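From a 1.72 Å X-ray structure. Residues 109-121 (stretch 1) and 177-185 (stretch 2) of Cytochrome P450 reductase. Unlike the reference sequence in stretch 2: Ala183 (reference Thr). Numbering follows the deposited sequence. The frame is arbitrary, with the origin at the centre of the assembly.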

# COMPACT_ATOMS: atom_id res chain seq x y z
N GLU A 109 16.99 -10.10 -8.60
CA GLU A 109 16.62 -10.07 -10.01
C GLU A 109 15.92 -8.75 -10.30
O GLU A 109 15.18 -8.23 -9.46
CB GLU A 109 15.71 -11.24 -10.38
CG GLU A 109 15.22 -11.19 -11.83
CD GLU A 109 14.55 -12.48 -12.27
OE1 GLU A 109 13.72 -13.01 -11.51
OE2 GLU A 109 14.87 -12.96 -13.38
N VAL A 110 16.16 -8.22 -11.50
CA VAL A 110 15.37 -7.13 -12.05
C VAL A 110 15.02 -7.52 -13.48
O VAL A 110 15.91 -7.84 -14.28
CB VAL A 110 16.09 -5.78 -11.98
CG1 VAL A 110 17.52 -5.89 -12.48
CG2 VAL A 110 15.33 -4.72 -12.77
N ALA A 111 13.73 -7.56 -13.78
CA ALA A 111 13.25 -8.14 -15.03
C ALA A 111 12.24 -7.20 -15.67
O ALA A 111 11.35 -6.69 -14.99
CB ALA A 111 12.62 -9.52 -14.80
N ASP A 112 12.39 -6.96 -16.97
CA ASP A 112 11.40 -6.20 -17.72
C ASP A 112 10.26 -7.16 -18.04
O ASP A 112 10.44 -8.13 -18.78
CB ASP A 112 12.03 -5.63 -18.99
CG ASP A 112 12.94 -4.44 -18.71
OD1 ASP A 112 12.43 -3.37 -18.31
OD2 ASP A 112 14.17 -4.58 -18.86
N ILE A 113 9.08 -6.91 -17.47
CA ILE A 113 7.97 -7.86 -17.58
C ILE A 113 6.84 -7.36 -18.46
O ILE A 113 6.00 -8.18 -18.87
CB ILE A 113 7.43 -8.27 -16.18
CG1 ILE A 113 6.86 -7.06 -15.42
CG2 ILE A 113 8.52 -8.96 -15.37
CD1 ILE A 113 6.25 -7.45 -14.08
N ALA A 114 6.78 -6.08 -18.78
CA ALA A 114 5.73 -5.51 -19.61
C ALA A 114 6.15 -4.09 -19.96
O ALA A 114 7.16 -3.58 -19.46
CB ALA A 114 4.37 -5.52 -18.90
N ARG A 115 5.38 -3.45 -20.85
CA ARG A 115 5.67 -2.07 -21.22
C ARG A 115 5.84 -1.21 -19.98
O ARG A 115 4.94 -1.14 -19.13
CB ARG A 115 4.56 -1.51 -22.10
CG ARG A 115 4.78 -0.04 -22.47
CD ARG A 115 3.86 0.38 -23.60
NE ARG A 115 2.46 0.28 -23.23
CZ ARG A 115 1.45 0.49 -24.07
NH1 ARG A 115 0.19 0.38 -23.66
NH2 ARG A 115 1.70 0.82 -25.33
N ASP A 116 7.01 -0.57 -19.87
CA ASP A 116 7.34 0.33 -18.77
C ASP A 116 7.16 -0.32 -17.40
O ASP A 116 6.88 0.37 -16.42
CB ASP A 116 6.50 1.61 -18.83
CG ASP A 116 6.91 2.53 -19.96
OD1 ASP A 116 8.07 2.45 -20.41
OD2 ASP A 116 6.06 3.32 -20.40
N THR A 117 7.34 -1.64 -17.30
CA THR A 117 7.08 -2.35 -16.06
C THR A 117 8.23 -3.29 -15.74
O THR A 117 8.68 -4.04 -16.61
CB THR A 117 5.76 -3.14 -16.13
OG1 THR A 117 4.70 -2.28 -16.55
CG2 THR A 117 5.42 -3.70 -14.76
N ARG A 118 8.70 -3.25 -14.49
CA ARG A 118 9.76 -4.13 -14.03
C ARG A 118 9.35 -4.86 -12.76
O ARG A 118 8.69 -4.29 -11.88
CB ARG A 118 11.04 -3.36 -13.77
CG ARG A 118 11.84 -3.16 -15.04
CD ARG A 118 13.12 -2.39 -14.82
NE ARG A 118 13.99 -2.63 -15.97
CZ ARG A 118 15.30 -2.42 -16.01
NH1 ARG A 118 15.95 -1.94 -14.95
NH2 ARG A 118 15.96 -2.69 -17.13
N ARG A 119 9.77 -6.11 -12.66
CA ARG A 119 9.73 -6.85 -11.41
C ARG A 119 11.08 -6.72 -10.73
O ARG A 119 12.12 -6.85 -11.38
CB ARG A 119 9.40 -8.33 -11.63
CG ARG A 119 8.86 -9.04 -10.38
CD ARG A 119 8.89 -10.56 -10.49
NE ARG A 119 8.41 -11.04 -11.79
CZ ARG A 119 7.13 -11.19 -12.12
NH1 ARG A 119 6.16 -10.90 -11.24
NH2 ARG A 119 6.81 -11.64 -13.32
N VAL A 120 11.07 -6.44 -9.43
CA VAL A 120 12.30 -6.37 -8.66
C VAL A 120 12.17 -7.36 -7.51
O VAL A 120 11.21 -7.30 -6.74
CB VAL A 120 12.57 -4.95 -8.14
CG1 VAL A 120 13.78 -4.95 -7.24
CG2 VAL A 120 12.73 -3.97 -9.31
N LEU A 121 13.14 -8.26 -7.39
CA LEU A 121 13.19 -9.21 -6.29
C LEU A 121 14.32 -8.80 -5.37
O LEU A 121 15.47 -8.70 -5.80
CB LEU A 121 13.40 -10.64 -6.80
CG LEU A 121 12.32 -11.19 -7.72
CD1 LEU A 121 12.62 -12.65 -8.05
CD2 LEU A 121 10.93 -11.05 -7.10
N TRP A 177 16.76 5.29 -11.88
CA TRP A 177 17.45 4.28 -11.09
C TRP A 177 16.91 2.87 -11.32
O TRP A 177 17.64 2.01 -11.82
CB TRP A 177 17.39 4.65 -9.61
CG TRP A 177 17.84 3.58 -8.65
CD1 TRP A 177 18.98 2.83 -8.73
CD2 TRP A 177 17.16 3.17 -7.46
NE1 TRP A 177 19.05 1.97 -7.66
CE2 TRP A 177 17.94 2.15 -6.87
CE3 TRP A 177 15.96 3.54 -6.84
CZ2 TRP A 177 17.56 1.51 -5.68
CZ3 TRP A 177 15.59 2.91 -5.66
CH2 TRP A 177 16.39 1.91 -5.09
N LEU A 178 15.64 2.62 -10.97
CA LEU A 178 15.13 1.26 -11.06
C LEU A 178 15.05 0.78 -12.51
O LEU A 178 15.09 -0.44 -12.76
CB LEU A 178 13.75 1.16 -10.39
CG LEU A 178 13.79 1.49 -8.90
CD1 LEU A 178 12.38 1.71 -8.36
CD2 LEU A 178 14.49 0.39 -8.11
N PHE A 179 14.94 1.69 -13.46
CA PHE A 179 14.96 1.36 -14.88
C PHE A 179 16.28 1.69 -15.55
O PHE A 179 16.45 1.44 -16.74
CB PHE A 179 13.82 2.09 -15.61
CG PHE A 179 12.48 1.44 -15.42
CD1 PHE A 179 11.79 1.59 -14.22
CD2 PHE A 179 11.93 0.67 -16.43
CE1 PHE A 179 10.56 0.98 -14.04
CE2 PHE A 179 10.70 0.06 -16.25
CZ PHE A 179 10.01 0.21 -15.06
N ASP A 180 17.24 2.25 -14.80
CA ASP A 180 18.49 2.69 -15.41
C ASP A 180 19.59 2.65 -14.35
O ASP A 180 19.95 3.66 -13.73
CB ASP A 180 18.36 4.10 -15.99
CG ASP A 180 19.68 4.63 -16.49
OD1 ASP A 180 20.52 3.80 -16.89
OD2 ASP A 180 19.88 5.86 -16.47
N GLY A 181 20.15 1.46 -14.14
CA GLY A 181 21.24 1.35 -13.19
C GLY A 181 21.14 0.20 -12.21
O GLY A 181 22.14 -0.47 -11.93
N LEU A 182 19.94 -0.02 -11.66
CA LEU A 182 19.74 -1.14 -10.74
C LEU A 182 20.19 -2.44 -11.37
O LEU A 182 19.89 -2.72 -12.54
CB LEU A 182 18.26 -1.24 -10.34
CG LEU A 182 17.95 -2.18 -9.18
CD1 LEU A 182 18.27 -1.50 -7.85
CD2 LEU A 182 16.48 -2.62 -9.20
N ALA A 183 20.93 -3.24 -10.60
CA ALA A 183 21.44 -4.50 -11.11
C ALA A 183 21.48 -5.52 -9.98
O ALA A 183 21.62 -5.16 -8.81
CB ALA A 183 22.84 -4.34 -11.72
N ALA A 184 21.37 -6.80 -10.35
CA ALA A 184 21.52 -7.88 -9.39
C ALA A 184 22.81 -7.72 -8.59
O ALA A 184 23.87 -7.41 -9.14
CB ALA A 184 21.52 -9.23 -10.10
N GLY A 185 22.71 -7.91 -7.28
CA GLY A 185 23.83 -7.76 -6.37
C GLY A 185 23.90 -6.40 -5.69
O GLY A 185 24.62 -6.27 -4.69
O HOH W 1 18.94 -1.33 -14.69

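A two-stranded hairpin meets the loop that follows the end of a helix in a small, mixed contact, part apolar packing and part polar anchoring, with Arg118 at its centre and 442 Å² buried over both sides. In the hairpin, strands 109-114 and 117-121 are joined by a type II turn from Ala114 to Thr117, closed by Thr117 N to Ala114 O at 2.9 Å. Pairs such as Ala111 N to Arg119 O (3.0 Å) and Arg119 N to Ala111 O (2.9 Å) hold the strands together, whereas Glu109 N to Leu121 O, at 3.5 Å, is weak. Alternation along the strands turns Val110, Arg118 and Val120 toward the loop and leaves Ala111, Arg119 and Leu121 out of its reach. The loop is folded on itself by Trp177 O, which accepts from Asp180 N (3.0 Å) and Leu182 N (3.1 Å).

No backbone-to-backbone hydrogen bond joins the stretches; the direct one comes from a side chain, Arg118 NH1 to Leu178 O at 2.8 Å. This carbonyl lies at the guanidinium edge, near its plane, where the N-H groups point, while Phe179 O lies over one face. The guanidinium is oriented from its own hairpin as well: Arg118 NE reaches Asp112 OD1 at 2.9 Å in a salt bridge, and Arg118 NH2 reaches Asp112 OD2 at 3.1 Å, so both carboxylate oxygens are engaged. Water 1 extends the network, accepting from Arg118 NH1 (3.1 Å) and Gly181 N (3.1 Å) and donating to Leu182 O (2.7 Å).

The aliphatic part of the same arginine covers Phe179. Arg118 CD sits 3.7 Å from the centroid of the Phe179 ring and 15° off its normal, a CH-pi contact over the face, and Arg118 CG comes within 3.6 Å of Phe179 CE2. Although the CA-to-CB bond of Phe179 points sideways, its ring reaches the turn: Phe179 CZ is 3.4 Å from Asp116 O, and Thr117 N lies at the ring edge, 3.9 Å from Phe179 CE2.

Farther along, Leu182 points toward the hairpin and packs against two valines. Its CD2 is 4.2 Å from Val110 CB and 4.0 Å from Val120 CG2, so one methyl touches both strands. Val110 CG1 also lies 4.0 Å from Leu182 O. Ala183, which differs from the reference sequence, directs its CB away from the hairpin; its backbone still passes Val110, with Ala183 CA 4.4 Å from Val110 CG1.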